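PDB 6CKG: D-glycerate 3-kinase from Cryptococcus neoformans var. grubii serotype A, which probably catalyses the ATP-dependent phosphorylation of D-glycerate at its 3-hydroxyl to give a phosphoglycerate. Local coordinates for residues Glu180-Met183 / Asn184-Pro188; Arg285-Ile288 / Asn289-Pro293. All blocks are in the same frame, centred on the assembly; numbering follows the deposited sequence.

Contact 1. Residues Glu180-Met183 / Asn184-Pro188; sequences EGWM and NGFGP. With EDO (1,2-ethanediol), chain D.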
loop_
_atom_site.group_PDB
_atom_site.type_symbol
_atom_site.label_atom_id
_atom_site.label_comp_id
_atom_site.label_asym_id
_atom_site.label_seq_id
_atom_site.Cartn_x
_atom_site.Cartn_y
_atom_site.Cartn_z
ATOM N N GLU A 180 -2.668 4.148 -2.316
ATOM C CA GLU A 180 -2.482 3.553 -1.002
ATOM C C GLU A 180 -2.247 2.051 -1.099
ATOM O O GLU A 180 -2.639 1.394 -2.069
ATOM C CB GLU A 180 -3.691 3.810 -0.110
ATOM C CG GLU A 180 -4.983 3.333 -0.705
ATOM C CD GLU A 180 -5.700 2.372 0.206
ATOM O OE1 GLU A 180 -5.021 1.736 1.044
ATOM O OE2 GLU A 180 -6.937 2.253 0.081
ATOM N N GLY A 181 -1.620 1.504 -0.064
ATOM C CA GLY A 181 -1.323 0.085 -0.063
ATOM C C GLY A 181 -0.533 -0.353 1.145
ATOM O O GLY A 181 0.265 0.421 1.675
ATOM N N TRP A 182 -0.742 -1.602 1.583
ATOM C CA TRP A 182 -0.076 -2.087 2.789
ATOM C C TRP A 182 1.446 -2.072 2.644
ATOM O O TRP A 182 2.161 -1.971 3.639
ATOM C CB TRP A 182 -0.576 -3.497 3.125
ATOM C CG TRP A 182 -0.030 -4.560 2.206
ATOM C CD1 TRP A 182 -0.555 -4.955 1.010
ATOM C CD2 TRP A 182 1.153 -5.355 2.409
ATOM N NE1 TRP A 182 0.219 -5.955 0.456
ATOM C CE2 TRP A 182 1.276 -6.212 1.294
ATOM C CE3 TRP A 182 2.112 -5.426 3.428
ATOM C CZ2 TRP A 182 2.317 -7.136 1.166
ATOM C CZ3 TRP A 182 3.153 -6.341 3.305
ATOM C CH2 TRP A 182 3.251 -7.183 2.176
ATOM N N MET A 183 1.957 -2.173 1.421
ATOM C CA MET A 183 3.391 -2.179 1.177
ATOM C C MET A 183 3.827 -1.032 0.274
ATOM O O MET A 183 4.915 -1.096 -0.308
ATOM C CB MET A 183 3.831 -3.527 0.574
ATOM C CG MET A 183 3.051 -3.939 -0.691
ATOM S SD MET A 183 3.750 -5.315 -1.677
ATOM C CE MET A 183 4.944 -4.421 -2.672
ATOM N N ASN A 184 3.003 0.006 0.115
ATOM C CA ASN A 184 3.387 1.083 -0.785
ATOM C C ASN A 184 4.670 1.739 -0.283
ATOM O O ASN A 184 4.813 2.027 0.908
ATOM C CB ASN A 184 2.248 2.114 -0.923
ATOM C CG ASN A 184 1.273 1.744 -2.025
ATOM O OD1 ASN A 184 1.158 0.569 -2.389
ATOM N ND2 ASN A 184 0.569 2.740 -2.571
ATOM N N GLY A 185 5.619 1.946 -1.185
ATOM C CA GLY A 185 6.878 2.551 -0.801
ATOM C C GLY A 185 7.900 1.595 -0.191
ATOM O O GLY A 185 9.062 1.986 -0.017
ATOM N N PHE A 186 7.528 0.352 0.108
ATOM C CA PHE A 186 8.506 -0.603 0.641
ATOM C C PHE A 186 9.698 -0.709 -0.302
ATOM O O PHE A 186 9.532 -0.773 -1.525
ATOM C CB PHE A 186 7.873 -1.981 0.834
ATOM C CG PHE A 186 7.050 -2.099 2.081
ATOM C CD1 PHE A 186 6.659 -0.971 2.777
ATOM C CD2 PHE A 186 6.679 -3.342 2.565
ATOM C CE1 PHE A 186 5.890 -1.074 3.936
ATOM C CE2 PHE A 186 5.915 -3.465 3.719
ATOM C CZ PHE A 186 5.531 -2.328 4.414
ATOM N N GLY A 187 10.905 -0.690 0.272
ATOM C CA GLY A 187 12.126 -0.713 -0.505
ATOM C C GLY A 187 12.855 -2.054 -0.471
ATOM O O GLY A 187 12.950 -2.715 0.572
ATOM N N PRO A 188 13.382 -2.481 -1.619
ATOM C CA PRO A 188 14.174 -3.715 -1.660
ATOM C C PRO A 188 15.517 -3.517 -0.970
ATOM O O PRO A 188 15.962 -2.395 -0.722
ATOM C CB PRO A 188 14.360 -3.962 -3.153
ATOM C CG PRO A 188 14.400 -2.545 -3.719
ATOM C CD PRO A 188 13.347 -1.806 -2.931
HETATM C C1 EDO D . -4.062 2.667 6.051
HETATM O O1 EDO D . -3.770 1.564 6.915
HETATM C C2 EDO D . -4.472 2.170 4.668
HETATM O O2 EDO D . -3.333 2.114 3.800
#
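Two overlapping beta turns, type I over Gly181-Asn184 and type II over Met183-Phe186, leave the C-terminal end of strand 176-180 in a mainly parallel sheet whose strand order, 2-3-1-4-5-6, is consistent with a P-loop kinase fold. Asn184 N closes the first on Gly181 O at 3.2 Å, nearly straight at N-H but from well above the carbonyl plane; Phe186 N closes the second on Met183 O at 3.0 Å. Gly185 has backbone angles (phi 82°) at which a CB would jam against the preceding carbonyl O. Met183 CA lies over the face of the Phe186 ring, 3.6 Å from its centroid and almost on its normal, a CH-pi contact. Trp182 CG sits between backbone N and carbonyl carbon (chi1 74°), laying one indole face on Met183 CB; the Trp182 and Phe186 rings meet obliquely, planes at 80°, CZ3 to CE2 4.0 Å. Glu180 OE1 accepts a 3.3 Å hydrogen bond from ethanediol O2, while OE2 bonds Ser83 OG. Asn184 OD1 is buried with no partner in the model; ND2 bonds Phe179 O weakly. Phe186 packs on Leu235 of helix 225-236 and Phe298 of helix 281-298, and Trp182 O bonds Gln53 NE2 of strand 48-53.

Contact 2. Residues Arg285-Ile288 / Asn289-Pro293; sequences RHFI and NRYMP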
loop_
_atom_site.group_PDB
_atom_site.type_symbol
_atom_site.label_atom_id
_atom_site.label_comp_id
_atom_site.label_asym_id
_atom_site.label_seq_id
_atom_site.Cartn_x
_atom_site.Cartn_y
_atom_site.Cartn_z
ATOM N N ARG A 285 -3.896 -15.654 11.958
ATOM C CA ARG A 285 -2.479 -15.702 12.312
ATOM C C ARG A 285 -1.618 -16.115 11.118
ATOM O O ARG A 285 -0.641 -15.433 10.779
ATOM C CB ARG A 285 -2.274 -16.663 13.484
ATOM C CG ARG A 285 -0.900 -16.585 14.129
ATOM C CD ARG A 285 -0.759 -17.596 15.263
ATOM N NE ARG A 285 -0.758 -18.974 14.775
ATOM C CZ ARG A 285 0.336 -19.621 14.380
ATOM N NH1 ARG A 285 1.516 -19.010 14.417
ATOM N NH2 ARG A 285 0.251 -20.875 13.949
ATOM N N HIS A 286 -1.963 -17.238 10.469
ATOM C CA HIS A 286 -1.241 -17.670 9.272
ATOM C C HIS A 286 -1.313 -16.618 8.165
ATOM O O HIS A 286 -0.345 -16.413 7.419
ATOM C CB HIS A 286 -1.799 -19.004 8.767
ATOM C CG HIS A 286 -1.631 -20.143 9.728
ATOM N ND1 HIS A 286 -0.398 -20.572 10.172
ATOM C CD2 HIS A 286 -2.543 -20.960 10.310
ATOM C CE1 HIS A 286 -0.558 -21.594 10.995
ATOM N NE2 HIS A 286 -1.850 -21.849 11.096
ATOM N N PHE A 287 -2.462 -15.958 8.029
ATOM C CA PHE A 287 -2.605 -14.903 7.031
ATOM C C PHE A 287 -1.592 -13.786 7.263
ATOM O O PHE A 287 -0.892 -13.361 6.337
ATOM C CB PHE A 287 -4.037 -14.372 7.072
ATOM C CG PHE A 287 -4.302 -13.211 6.159
ATOM C CD1 PHE A 287 -4.668 -13.420 4.838
ATOM C CD2 PHE A 287 -4.236 -11.910 6.635
ATOM C CE1 PHE A 287 -4.942 -12.341 3.995
ATOM C CE2 PHE A 287 -4.516 -10.822 5.797
ATOM C CZ PHE A 287 -4.869 -11.045 4.477
ATOM N N ILE A 288 -1.488 -13.307 8.502
ATOM C CA ILE A 288 -0.635 -12.162 8.779
ATOM C C ILE A 288 0.834 -12.580 8.758
ATOM O O ILE A 288 1.711 -11.768 8.439
ATOM C CB ILE A 288 -1.044 -11.511 10.114
ATOM C CG1 ILE A 288 -2.314 -10.663 9.934
ATOM C CG2 ILE A 288 0.066 -10.624 10.684
ATOM C CD1 ILE A 288 -2.158 -9.465 8.971
ATOM N N ASN A 289 1.123 -13.851 9.051
ATOM C CA ASN A 289 2.497 -14.332 8.974
ATOM C C ASN A 289 3.039 -14.300 7.551
ATOM O O ASN A 289 4.261 -14.312 7.374
ATOM C CB ASN A 289 2.599 -15.751 9.542
ATOM C CG ASN A 289 2.540 -15.779 11.052
ATOM O OD1 ASN A 289 2.783 -14.775 11.711
ATOM N ND2 ASN A 289 2.226 -16.938 11.608
ATOM N N ARG A 290 2.171 -14.274 6.535
ATOM C CA ARG A 290 2.640 -14.102 5.161
ATOM C C ARG A 290 3.027 -12.653 4.856
ATOM O O ARG A 290 3.891 -12.423 4.004
ATOM C CB ARG A 290 1.577 -14.583 4.161
ATOM C CG ARG A 290 1.473 -16.129 4.012
ATOM C CD ARG A 290 0.437 -16.602 2.943
ATOM N NE ARG A 290 0.864 -16.364 1.554
ATOM C CZ ARG A 290 0.345 -15.429 0.754
ATOM N NH1 ARG A 290 0.798 -15.269 -0.485
ATOM N NH2 ARG A 290 -0.635 -14.653 1.187
ATOM N N TYR A 291 2.404 -11.670 5.519
ATOM C CA TYR A 291 2.726 -10.263 5.294
ATOM C C TYR A 291 3.855 -9.752 6.178
ATOM O O TYR A 291 4.631 -8.896 5.739
ATOM C CB TYR A 291 1.490 -9.386 5.526
ATOM C CG TYR A 291 0.415 -9.585 4.488
ATOM C CD1 TYR A 291 -0.476 -10.661 4.570
ATOM C CD2 TYR A 291 0.297 -8.710 3.412
ATOM C CE1 TYR A 291 -1.456 -10.849 3.610
ATOM C CE2 TYR A 291 -0.677 -8.893 2.450
ATOM C CZ TYR A 291 -1.551 -9.956 2.557
ATOM O OH TYR A 291 -2.513 -10.130 1.598
ATOM N N MET A 292 3.941 -10.233 7.417
ATOM C CA MET A 292 4.922 -9.714 8.372
ATOM C C MET A 292 6.373 -9.734 7.888
ATOM O O MET A 292 7.111 -8.795 8.226
ATOM C CB MET A 292 4.805 -10.483 9.696
ATOM C CG MET A 292 3.967 -9.792 10.747
ATOM S SD MET A 292 4.592 -8.159 11.208
ATOM C CE MET A 292 3.150 -7.195 10.808
ATOM N N PRO A 293 6.858 -10.741 7.144
ATOM C CA PRO A 293 8.250 -10.653 6.665
ATOM C C PRO A 293 8.498 -9.432 5.802
ATOM O O PRO A 293 9.603 -8.877 5.829
ATOM C CB PRO A 293 8.448 -11.950 5.866
ATOM C CG PRO A 293 7.328 -12.829 6.232
ATOM C CD PRO A 293 6.204 -11.987 6.702
HETATM O O HOH W 1 2.052 -19.181 9.652
HETATM O O HOH W 2 -1.806 -14.249 3.398
#
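One face of the Phe287 ring receives Tyr291 CE1, which stands 3.5 Å above the plane and offset toward the rim, while the edge of the Tyr291 ring meets Phe287 O, in plane, at CD1. The two rings, one turn apart on helix 281-298, meet obliquely with planes at 44°. Phe287 CB points away from the following turn, but CG lies anti to the backbone N (chi1 176°) and the end of the ring comes back to Tyr291. A water lies in plane at the edge of the His286 ring, 2.9 Å from ND1, and accepts from Asn289 ND2, bridging the two side chains. A second water, in plane at the Arg290 guanidinium edge, donates to Phe287 O at 3.2 Å; its approach to NH2 is short enough to be doubtful. NH2 also bonds Arg110 O, tying the helix to a loop.

Along the backbone, Asn289 N bonds Arg285 O at 2.9 Å. Arg290 N bonds His286 O only weakly and makes an i to i+3 bond to Phe287 O at 3.2 Å. Ile288 O takes Met292 N and, weakly, Tyr291 N. The helix kinks at Pro293, whose N has no bond to the turn before. Ile288 and Met292 face helix 258-273, on Trp260 and Val259 respectively, and touch each other through Ile288 CG2 and Met292 CG at 4.0 Å.

Overall arrangement
Contact 1 precedes contact 2 along the chain, and their centres lie 16 Å apart. They meet where Trp182 CZ2 packs 3.4 Å from Tyr291 CD2, the two rings edge-to-face. The loop 180-188, after an inner strand of the sheet, is thereby joined to helix 281-298, which Trp182 meets again at Ser294 and Tyr295. Contact 1 is centred about 5 Å from the centre of the chain; contact 2, centred about 16 Å from it, is partly buried. Glu180 OE2 also bonds Thr64 OG1 weakly. The unmodelled residues 58-60 probably belong to the phosphate-binding P-loop, so Glu180 with its ethanediol may lie near the nucleotide site, a region contact 2 probably approaches through Tyr291 on Gln56.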